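Long-range contact in amidase, hydantoinase/carbamoylase family (Paraburkholderia phymatum, PDB 6C0D), which probably hydrolyses N-carbamoyl-L-amino acids, as a zinc-binding, homodimeric member of the peptidase M20 family: residues V217-N231 against V283-A297. Residues are numbered along the deposited sequence; the frame is centred on the assembly and turned at random.
Sequences VGIREFQLRFIGQRN and VVPGKAVLHLQFRDA
Strands 218-227 and 287-296 run antiparallel, their axes 4.6 Å apart at closest approach, with paired backbone bonds from Gly218–Asp296 to Phe226–Ala288; beyond a register shift, Asn231 and Val284 pair again, one of their two bonds being weak. The strands belong to the smaller α/β domain of the M20 fold, which in this family commonly serves dimerisation; helices 244-262 and 299-317 back one sheet face. Apolar residues suit that face: Phe222, Leu224, Phe226, Leu290 and Leu292 pack on the helices. Phe294, whose CG stands between its backbone N and carbonyl carbon (chi1 54°), turns one ring face to Arg220, whose CB sits 3.7 Å from the ring centroid in a CH-pi contact. The Arg220 guanidinium forms salt bridges with Glu306 and Glu334.

The other face is mostly polar, with Ile219, Ile227 and Val289 interspersed; around Glu221, His291, Gln293 and Arg295 it meets the second subunit. Gln223 lays CG over one face of the His291 ring, its amide nearly parallel to it. Gln293 and Glu221 run side by side, carboxylate and amide nearly coplanar (15°). Glutamine suits this place because its amide both donates and accepts: NE2 gives a 2.7 Å bond to the anti lone pair of Glu221 OE2 and another to Ser282 OG of the second subunit, while OE1 takes NE and NH2 of Arg295 from one side of the amide plane, each at 2.9 Å.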
ATOM      1  N   VAL A 217      -7.733 -21.598  17.592  1.00 17.88           N
ATOM      2  CA  VAL A 217      -7.479 -21.879  16.174  1.00 17.08           C
ATOM      3  C   VAL A 217      -5.981 -21.878  15.900  1.00 19.19           C
ATOM      4  O   VAL A 217      -5.196 -21.204  16.579  1.00 19.52           O
ATOM      5  CB  VAL A 217      -8.188 -20.857  15.258  1.00 20.05           C
ATOM      6  CG1 VAL A 217      -9.723 -20.980  15.383  1.00 19.78           C
ATOM      7  CG2 VAL A 217      -7.709 -19.449  15.600  1.00 18.09           C
ATOM      8  N   GLY A 218      -5.571 -22.685  14.914  1.00 18.15           N
ATOM      9  CA  GLY A 218      -4.240 -22.550  14.362  1.00 20.20           C
ATOM     10  C   GLY A 218      -4.168 -21.376  13.397  1.00 21.24           C
ATOM     11  O   GLY A 218      -5.197 -20.848  12.966  1.00 18.27           O
ATOM     12  N   ILE A 219      -2.942 -20.959  13.070  1.00 18.82           N
ATOM     13  CA  ILE A 219      -2.703 -19.749  12.270  1.00 21.83           C
ATOM     14  C   ILE A 219      -1.640 -20.021  11.208  1.00 19.82           C
ATOM     15  O   ILE A 219      -0.652 -20.720  11.468  1.00 21.66           O
ATOM     16  CB  ILE A 219      -2.264 -18.562  13.160  1.00 21.74           C
ATOM     17  CG1 ILE A 219      -3.298 -18.324  14.283  1.00 24.15           C
ATOM     18  CG2 ILE A 219      -2.137 -17.271  12.311  1.00 19.11           C
ATOM     19  CD1 ILE A 219      -2.850 -17.351  15.371  1.00 30.12           C
ATOM     20  N   ARG A 220      -1.833 -19.443  10.009  1.00 18.81           N
ATOM     21  CA  ARG A 220      -0.793 -19.375   8.992  1.00 21.15           C
ATOM     22  C   ARG A 220      -0.694 -17.941   8.491  1.00 20.64           C
ATOM     23  O   ARG A 220      -1.711 -17.247   8.378  1.00 19.07           O
ATOM     24  CB  ARG A 220      -1.081 -20.302   7.805  1.00 24.08           C
ATOM     25  CG  ARG A 220      -0.959 -21.775   8.135  1.00 20.97           C
ATOM     26  CD  ARG A 220       0.487 -22.154   8.477  1.00 21.64           C
ATOM     27  NE  ARG A 220       0.616 -23.604   8.630  1.00 24.68           N
ATOM     28  CZ  ARG A 220       0.272 -24.285   9.726  1.00 29.80           C
ATOM     29  NH1 ARG A 220      -0.196 -23.665  10.810  1.00 22.95           N
ATOM     30  NH2 ARG A 220       0.410 -25.598   9.740  1.00 28.67           N
ATOM     31  N   GLU A 221       0.536 -17.507   8.212  1.00 18.32           N
ATOM     32  CA  GLU A 221       0.784 -16.199   7.610  1.00 19.88           C
ATOM     33  C   GLU A 221       1.750 -16.362   6.450  1.00 22.88           C
ATOM     34  O   GLU A 221       2.692 -17.152   6.530  1.00 21.14           O
ATOM     35  CB  GLU A 221       1.345 -15.222   8.645  1.00 24.15           C
ATOM     36  CG  GLU A 221       0.264 -14.815   9.663  1.00 25.14           C
ATOM     37  CD  GLU A 221       0.784 -13.930  10.770  1.00 33.77           C
ATOM     38  OE1 GLU A 221       1.996 -13.978  11.065  1.00 39.22           O
ATOM     39  OE2 GLU A 221      -0.021 -13.185  11.344  1.00 30.48           O
ATOM     40  N   PHE A 222       1.505 -15.616   5.370  1.00 18.24           N
ATOM     41  CA  PHE A 222       2.351 -15.661   4.188  1.00 20.29           C
ATOM     42  C   PHE A 222       2.477 -14.266   3.604  1.00 22.03           C
ATOM     43  O   PHE A 222       1.568 -13.437   3.733  1.00 19.07           O
ATOM     44  CB  PHE A 222       1.774 -16.567   3.098  1.00 19.50           C
ATOM     45  CG  PHE A 222       1.758 -18.024   3.463  1.00 19.50           C
ATOM     46  CD1 PHE A 222       2.825 -18.844   3.126  1.00 22.20           C
ATOM     47  CD2 PHE A 222       0.659 -18.579   4.101  1.00 22.69           C
ATOM     48  CE1 PHE A 222       2.813 -20.188   3.449  1.00 28.22           C
ATOM     49  CE2 PHE A 222       0.649 -19.934   4.448  1.00 23.16           C
ATOM     50  CZ  PHE A 222       1.725 -20.735   4.104  1.00 25.89           C
ATOM     51  N   GLN A 223       3.605 -14.025   2.947  1.00 19.61           N
ATOM     52  CA  GLN A 223       3.699 -12.954   1.970  1.00 20.16           C
ATOM     53  C   GLN A 223       3.627 -13.577   0.591  1.00 23.20           C
ATOM     54  O   GLN A 223       4.205 -14.640   0.340  1.00 23.11           O
ATOM     55  CB  GLN A 223       5.008 -12.174   2.080  1.00 30.43           C
ATOM     56  CG  GLN A 223       5.149 -11.272   3.269  1.00 41.70           C
ATOM     57  CD  GLN A 223       6.388 -10.410   3.150  1.00 57.01           C
ATOM     58  OE1 GLN A 223       6.998 -10.332   2.080  1.00 65.04           O
ATOM     59  NE2 GLN A 223       6.771  -9.763   4.241  1.00 62.04           N
ATOM     60  N   LEU A 224       2.922 -12.922  -0.305  1.00 19.00           N
ATOM     61  CA  LEU A 224       2.855 -13.358  -1.688  0.55 19.63           C
ATOM     62  C   LEU A 224       3.332 -12.206  -2.554  1.00 20.42           C
ATOM     63  O   LEU A 224       2.715 -11.129  -2.555  1.00 21.09           O
ATOM     64  CB  LEU A 224       1.437 -13.781  -2.045  0.55 21.91           C
ATOM     65  CG  LEU A 224       1.249 -14.357  -3.436  0.55 25.12           C
ATOM     66  CD1 LEU A 224       2.083 -15.621  -3.636  0.55 34.22           C
ATOM     67  CD2 LEU A 224      -0.199 -14.655  -3.558  0.55 24.69           C
ATOM     68  N   ARG A 225       4.444 -12.420  -3.255  1.00 21.78           N
ATOM     69  CA  ARG A 225       5.071 -11.412  -4.101  0.53 22.33           C
ATOM     70  C   ARG A 225       4.753 -11.686  -5.560  1.00 25.04           C
ATOM     71  O   ARG A 225       4.696 -12.845  -5.981  1.00 21.25           O
ATOM     72  CB  ARG A 225       6.594 -11.411  -3.931  0.53 24.37           C
ATOM     73  CG  ARG A 225       7.102 -10.968  -2.574  0.53 33.47           C
ATOM     74  CD  ARG A 225       8.636 -10.993  -2.556  0.53 40.75           C
ATOM     75  NE  ARG A 225       9.179 -10.612  -1.253  0.53 49.27           N
ATOM     76  CZ  ARG A 225      10.390 -10.948  -0.818  0.53 48.47           C
ATOM     77  NH1 ARG A 225      11.184 -11.691  -1.575  0.53 46.32           N
ATOM     78  NH2 ARG A 225      10.798 -10.560   0.384  0.53 51.12           N
ATOM     79  N   PHE A 226       4.585 -10.613  -6.332  1.00 19.36           N
ATOM     80  CA  PHE A 226       4.320 -10.681  -7.761  1.00 18.24           C
ATOM     81  C   PHE A 226       5.387  -9.868  -8.465  1.00 22.04           C
ATOM     82  O   PHE A 226       5.638  -8.719  -8.090  1.00 21.03           O
ATOM     83  CB  PHE A 226       2.916 -10.156  -8.078  1.00 17.30           C
ATOM     84  CG  PHE A 226       1.854 -11.007  -7.472  1.00 20.95           C
ATOM     85  CD1 PHE A 226       1.470 -10.817  -6.147  1.00 20.79           C
ATOM     86  CD2 PHE A 226       1.303 -12.054  -8.192  1.00 21.81           C
ATOM     87  CE1 PHE A 226       0.510 -11.634  -5.551  1.00 19.05           C
ATOM     88  CE2 PHE A 226       0.338 -12.884  -7.605  1.00 21.00           C
ATOM     89  CZ  PHE A 226      -0.053 -12.671  -6.280  1.00 18.53           C
ATOM     90  N   ILE A 227       6.053 -10.483  -9.441  1.00 19.00           N
ATOM     91  CA  ILE A 227       7.170  -9.850 -10.123  1.00 18.77           C
ATOM     92  C   ILE A 227       6.783  -9.709 -11.578  1.00 22.90           C
ATOM     93  O   ILE A 227       6.710 -10.706 -12.310  1.00 22.67           O
ATOM     94  CB  ILE A 227       8.475 -10.641  -9.976  1.00 20.50           C
ATOM     95  CG1 ILE A 227       8.879 -10.777  -8.495  1.00 24.39           C
ATOM     96  CG2 ILE A 227       9.577  -9.935 -10.742  1.00 23.85           C
ATOM     97  CD1 ILE A 227       8.250 -11.961  -7.787  1.00 29.51           C
ATOM     98  N   GLY A 228       6.532  -8.474 -11.996  1.00 19.06           N
ATOM     99  CA  GLY A 228       6.215  -8.177 -13.369  1.00 18.83           C
ATOM    100  C   GLY A 228       7.227  -7.207 -13.950  1.00 26.38           C
ATOM    101  O   GLY A 228       8.434  -7.407 -13.792  1.00 23.84           O
ATOM    102  N   GLN A 229       6.752  -6.154 -14.614  1.00 21.20           N
ATOM    103  CA  GLN A 229       7.637  -5.209 -15.276  1.00 23.41           C
ATOM    104  C   GLN A 229       7.068  -3.802 -15.142  1.00 21.54           C
ATOM    105  O   GLN A 229       5.891  -3.586 -15.430  1.00 22.55           O
ATOM    106  CB  GLN A 229       7.793  -5.588 -16.745  1.00 30.64           C
ATOM    107  CG  GLN A 229       8.653  -4.683 -17.566  1.00 39.10           C
ATOM    108  CD  GLN A 229       8.729  -5.180 -18.987  1.00 47.41           C
ATOM    109  OE1 GLN A 229       9.466  -6.116 -19.281  1.00 51.59           O
ATOM    110  NE2 GLN A 229       7.932  -4.586 -19.870  1.00 56.07           N
ATOM    111  N   ARG A 230       7.895  -2.868 -14.682  1.00 20.36           N
ATOM    112  CA  ARG A 230       7.509  -1.462 -14.649  1.00 24.96           C
ATOM    113  C   ARG A 230       7.333  -0.949 -16.070  1.00 24.69           C
ATOM    114  O   ARG A 230       8.085  -1.331 -16.969  1.00 22.27           O
ATOM    115  CB  ARG A 230       8.591  -0.638 -13.949  1.00 31.54           C
ATOM    116  CG  ARG A 230       8.223  -0.056 -12.625  1.00 45.82           C
ATOM    117  CD  ARG A 230       9.382   0.757 -12.056  1.00 37.55           C
ATOM    118  NE  ARG A 230       9.590   0.454 -10.642  1.00 41.30           N
ATOM    119  CZ  ARG A 230      10.293   1.215  -9.816  1.00 39.36           C
ATOM    120  NH1 ARG A 230      10.420   0.873  -8.541  1.00 37.12           N
ATOM    121  NH2 ARG A 230      10.856   2.330 -10.268  1.00 46.88           N
ATOM    122  N   ASN A 231       6.367  -0.051 -16.272  1.00 21.92           N
ATOM    123  CA  ASN A 231       6.157   0.550 -17.589  1.00 20.42           C
ATOM    124  C   ASN A 231       5.457   1.890 -17.415  1.00 21.97           C
ATOM    125  O   ASN A 231       4.807   2.154 -16.403  1.00 19.74           O
ATOM    126  CB  ASN A 231       5.305  -0.331 -18.515  1.00 20.34           C
ATOM    127  CG  ASN A 231       6.105  -1.355 -19.301  1.00 27.78           C
ATOM    128  OD1 ASN A 231       5.870  -2.561 -19.171  1.00 29.80           O
ATOM    129  ND2 ASN A 231       7.003  -0.883 -20.178  1.00 26.44           N
ATOM    130  N   VAL A 283       2.796   4.931 -13.440  1.00 20.93           N
ATOM    131  CA  VAL A 283       3.703   3.797 -13.609  1.00 19.34           C
ATOM    132  C   VAL A 283       2.940   2.493 -13.382  1.00 18.51           C
ATOM    133  O   VAL A 283       2.409   2.260 -12.290  1.00 21.78           O
ATOM    134  CB  VAL A 283       4.903   3.888 -12.651  1.00 25.11           C
ATOM    135  CG1 VAL A 283       5.867   2.733 -12.911  1.00 20.72           C
ATOM    136  CG2 VAL A 283       5.604   5.256 -12.799  1.00 25.87           C
ATOM    137  N   VAL A 284       2.892   1.648 -14.410  1.00 20.42           N
ATOM    138  CA  VAL A 284       2.433   0.269 -14.266  1.00 17.38           C
ATOM    139  C   VAL A 284       3.327  -0.406 -13.227  1.00 17.53           C
ATOM    140  O   VAL A 284       4.551  -0.422 -13.409  1.00 20.13           O
ATOM    141  CB  VAL A 284       2.501  -0.473 -15.615  1.00 17.71           C
ATOM    142  CG1 VAL A 284       1.980  -1.905 -15.463  1.00 20.78           C
ATOM    143  CG2 VAL A 284       1.755   0.314 -16.712  1.00 20.19           C
ATOM    144  N   PRO A 285       2.776  -0.937 -12.130  1.00 18.62           N
ATOM    145  CA  PRO A 285       3.620  -1.520 -11.069  1.00 17.83           C
ATOM    146  C   PRO A 285       4.403  -2.723 -11.574  1.00 20.15           C
ATOM    147  O   PRO A 285       3.831  -3.658 -12.131  1.00 18.86           O
ATOM    148  CB  PRO A 285       2.608  -1.945  -9.991  1.00 20.57           C
ATOM    149  CG  PRO A 285       1.334  -1.208 -10.298  1.00 21.61           C
ATOM    150  CD  PRO A 285       1.343  -0.940 -11.790  1.00 16.92           C
ATOM    151  N   GLY A 286       5.712  -2.715 -11.326  1.00 18.66           N
ATOM    152  CA  GLY A 286       6.551  -3.845 -11.695  1.00 21.71           C
ATOM    153  C   GLY A 286       6.668  -4.914 -10.621  1.00 23.68           C
ATOM    154  O   GLY A 286       7.104  -6.043 -10.890  1.00 22.66           O
ATOM    155  N   LYS A 287       6.296  -4.562  -9.393  1.00 18.73           N
ATOM    156  CA  LYS A 287       6.283  -5.492  -8.269  1.00 18.37           C
ATOM    157  C   LYS A 287       5.089  -5.181  -7.384  1.00 20.97           C
ATOM    158  O   LYS A 287       4.622  -4.040  -7.327  1.00 20.64           O
ATOM    159  CB  LYS A 287       7.565  -5.417  -7.423  1.00 20.28           C
ATOM    160  CG  LYS A 287       8.837  -5.819  -8.164  1.00 29.99           C
ATOM    161  CD  LYS A 287      10.065  -5.718  -7.251  1.00 36.41           C
ATOM    162  CE  LYS A 287      11.341  -6.113  -7.996  1.00 54.54           C
ATOM    163  NZ  LYS A 287      12.577  -5.893  -7.178  1.00 61.36           N
ATOM    164  N   ALA A 288       4.616  -6.203  -6.671  1.00 18.41           N
ATOM    165  CA  ALA A 288       3.476  -6.065  -5.778  1.00 18.21           C
ATOM    166  C   ALA A 288       3.562  -7.171  -4.734  1.00 17.10           C
ATOM    167  O   ALA A 288       4.030  -8.277  -5.031  1.00 22.55           O
ATOM    168  CB  ALA A 288       2.152  -6.150  -6.537  1.00 16.41           C
ATOM    169  N   VAL A 289       3.090  -6.888  -3.522  1.00 18.05           N
ATOM    170  CA  VAL A 289       3.121  -7.876  -2.446  0.76 18.83           C
ATOM    171  C   VAL A 289       1.849  -7.750  -1.620  1.00 22.41           C
ATOM    172  O   VAL A 289       1.350  -6.644  -1.379  1.00 18.43           O
ATOM    173  CB  VAL A 289       4.387  -7.716  -1.567  0.76 19.53           C
ATOM    174  CG1 VAL A 289       4.433  -6.334  -0.947  0.76 22.90           C
ATOM    175  CG2 VAL A 289       4.436  -8.801  -0.469  0.76 24.58           C
ATOM    176  N   LEU A 290       1.299  -8.896  -1.218  1.00 16.37           N
ATOM    177  CA  LEU A 290       0.196  -8.894  -0.271  1.00 18.88           C
ATOM    178  C   LEU A 290       0.611  -9.704   0.950  1.00 18.92           C
ATOM    179  O   LEU A 290       1.472 -10.585   0.867  1.00 20.54           O
ATOM    180  CB  LEU A 290      -1.107  -9.462  -0.874  1.00 19.16           C
ATOM    181  CG  LEU A 290      -1.223 -10.948  -1.280  1.00 19.52           C
ATOM    182  CD1 LEU A 290      -1.419 -11.903  -0.062  1.00 16.47           C
ATOM    183  CD2 LEU A 290      -2.389 -11.114  -2.228  1.00 21.06           C
ATOM    184  N   HIS A 291      -0.009  -9.393   2.077  1.00 16.75           N
ATOM    185  CA  HIS A 291       0.114 -10.184   3.291  1.00 19.38           C
ATOM    186  C   HIS A 291      -1.195 -10.934   3.509  1.00 15.83           C
ATOM    187  O   HIS A 291      -2.277 -10.331   3.447  1.00 17.71           O
ATOM    188  CB  HIS A 291       0.433  -9.285   4.486  1.00 22.10           C
ATOM    189  CG  HIS A 291       1.741  -8.563   4.358  1.00 30.21           C
ATOM    190  ND1 HIS A 291       2.393  -8.004   5.436  1.00 47.02           N
ATOM    191  CD2 HIS A 291       2.516  -8.311   3.279  1.00 40.24           C
ATOM    192  CE1 HIS A 291       3.523  -7.452   5.025  1.00 44.81           C
ATOM    193  NE2 HIS A 291       3.621  -7.626   3.721  1.00 35.50           N
ATOM    194  N   LEU A 292      -1.097 -12.248   3.732  1.00 17.71           N
ATOM    195  CA  LEU A 292      -2.244 -13.131   3.868  1.00 16.14           C
ATOM    196  C   LEU A 292      -2.153 -13.853   5.206  1.00 20.79           C
ATOM    197  O   LEU A 292      -1.086 -14.362   5.568  1.00 19.57           O
ATOM    198  CB  LEU A 292      -2.289 -14.174   2.741  1.00 14.99           C
ATOM    199  CG  LEU A 292      -3.379 -15.244   2.826  1.00 18.80           C
ATOM    200  CD1 LEU A 292      -4.746 -14.603   2.531  1.00 17.98           C
ATOM    201  CD2 LEU A 292      -3.105 -16.383   1.858  1.00 19.82           C
ATOM    202  N   GLN A 293      -3.264 -13.895   5.929  1.00 17.22           N
ATOM    203  CA  GLN A 293      -3.354 -14.679   7.157  1.00 17.27           C
ATOM    204  C   GLN A 293      -4.561 -15.588   7.031  1.00 16.98           C
ATOM    205  O   GLN A 293      -5.551 -15.211   6.409  1.00 18.20           O
ATOM    206  CB  GLN A 293      -3.521 -13.773   8.383  1.00 16.64           C
ATOM    207  CG  GLN A 293      -3.561 -14.518   9.723  1.00 16.42           C
ATOM    208  CD  GLN A 293      -3.825 -13.549  10.861  1.00 20.63           C
ATOM    209  OE1 GLN A 293      -4.970 -13.312  11.224  1.00 18.86           O
ATOM    210  NE2 GLN A 293      -2.760 -12.953  11.396  1.00 20.38           N
ATOM    211  N   PHE A 294      -4.488 -16.788   7.611  1.00 16.06           N
ATOM    212  CA  PHE A 294      -5.719 -17.556   7.741  1.00 18.51           C
ATOM    213  C   PHE A 294      -5.654 -18.411   9.001  1.00 19.42           C
ATOM    214  O   PHE A 294      -4.576 -18.711   9.528  1.00 16.11           O
ATOM    215  CB  PHE A 294      -6.050 -18.404   6.491  1.00 14.73           C
ATOM    216  CG  PHE A 294      -4.949 -19.333   6.022  1.00 19.44           C
ATOM    217  CD1 PHE A 294      -4.013 -18.897   5.087  1.00 20.63           C
ATOM    218  CD2 PHE A 294      -4.907 -20.666   6.446  1.00 17.20           C
ATOM    219  CE1 PHE A 294      -3.022 -19.761   4.607  1.00 24.87           C
ATOM    220  CE2 PHE A 294      -3.909 -21.542   5.967  1.00 20.73           C
ATOM    221  CZ  PHE A 294      -2.972 -21.084   5.045  1.00 25.08           C
ATOM    222  N   ARG A 295      -6.841 -18.744   9.509  1.00 17.23           N
ATOM    223  CA  ARG A 295      -6.970 -19.449  10.784  1.00 18.27           C
ATOM    224  C   ARG A 295      -8.108 -20.445  10.699  1.00 19.52           C
ATOM    225  O   ARG A 295      -9.114 -20.194  10.036  1.00 17.74           O
ATOM    226  CB  ARG A 295      -7.257 -18.498  11.961  1.00 17.00           C
ATOM    227  CG  ARG A 295      -6.329 -17.284  12.029  1.00 18.42           C
ATOM    228  CD  ARG A 295      -6.521 -16.512  13.341  1.00 18.12           C
ATOM    229  NE  ARG A 295      -5.900 -15.186  13.266  1.00 21.66           N
ATOM    230  CZ  ARG A 295      -5.465 -14.498  14.317  1.00 24.59           C
ATOM    231  NH1 ARG A 295      -5.574 -15.011  15.538  1.00 23.95           N
ATOM    232  NH2 ARG A 295      -4.898 -13.307  14.148  1.00 21.90           N
ATOM    233  N   ASP A 296      -7.953 -21.565  11.412  1.00 17.44           N
ATOM    234  CA  ASP A 296      -9.024 -22.539  11.483  1.00 16.28           C
ATOM    235  C   ASP A 296      -8.773 -23.450  12.683  1.00 19.70           C
ATOM    236  O   ASP A 296      -7.630 -23.666  13.086  1.00 18.47           O
ATOM    237  CB  ASP A 296      -9.119 -23.363  10.197  1.00 19.77           C
ATOM    238  CG  ASP A 296     -10.465 -24.042  10.052  1.00 22.59           C
ATOM    239  OD1 ASP A 296     -11.453 -23.325   9.756  1.00 21.56           O
ATOM    240  OD2 ASP A 296     -10.554 -25.277  10.271  1.00 21.05           O
ATOM    241  N   ALA A 297      -9.856 -23.986  13.236  1.00 18.42           N
ATOM    242  CA  ALA A 297      -9.734 -24.916  14.361  1.00 17.85           C
ATOM    243  C   ALA A 297      -9.419 -26.340  13.931  1.00 22.64           C
ATOM    244  O   ALA A 297      -9.043 -27.164  14.781  1.00 20.59           O
ATOM    245  CB  ALA A 297     -11.039 -24.929  15.163  1.00 21.27           C
TER
HETATM  246  O   HOH W   1       8.552  -1.873  -9.975  1.00 36.48           O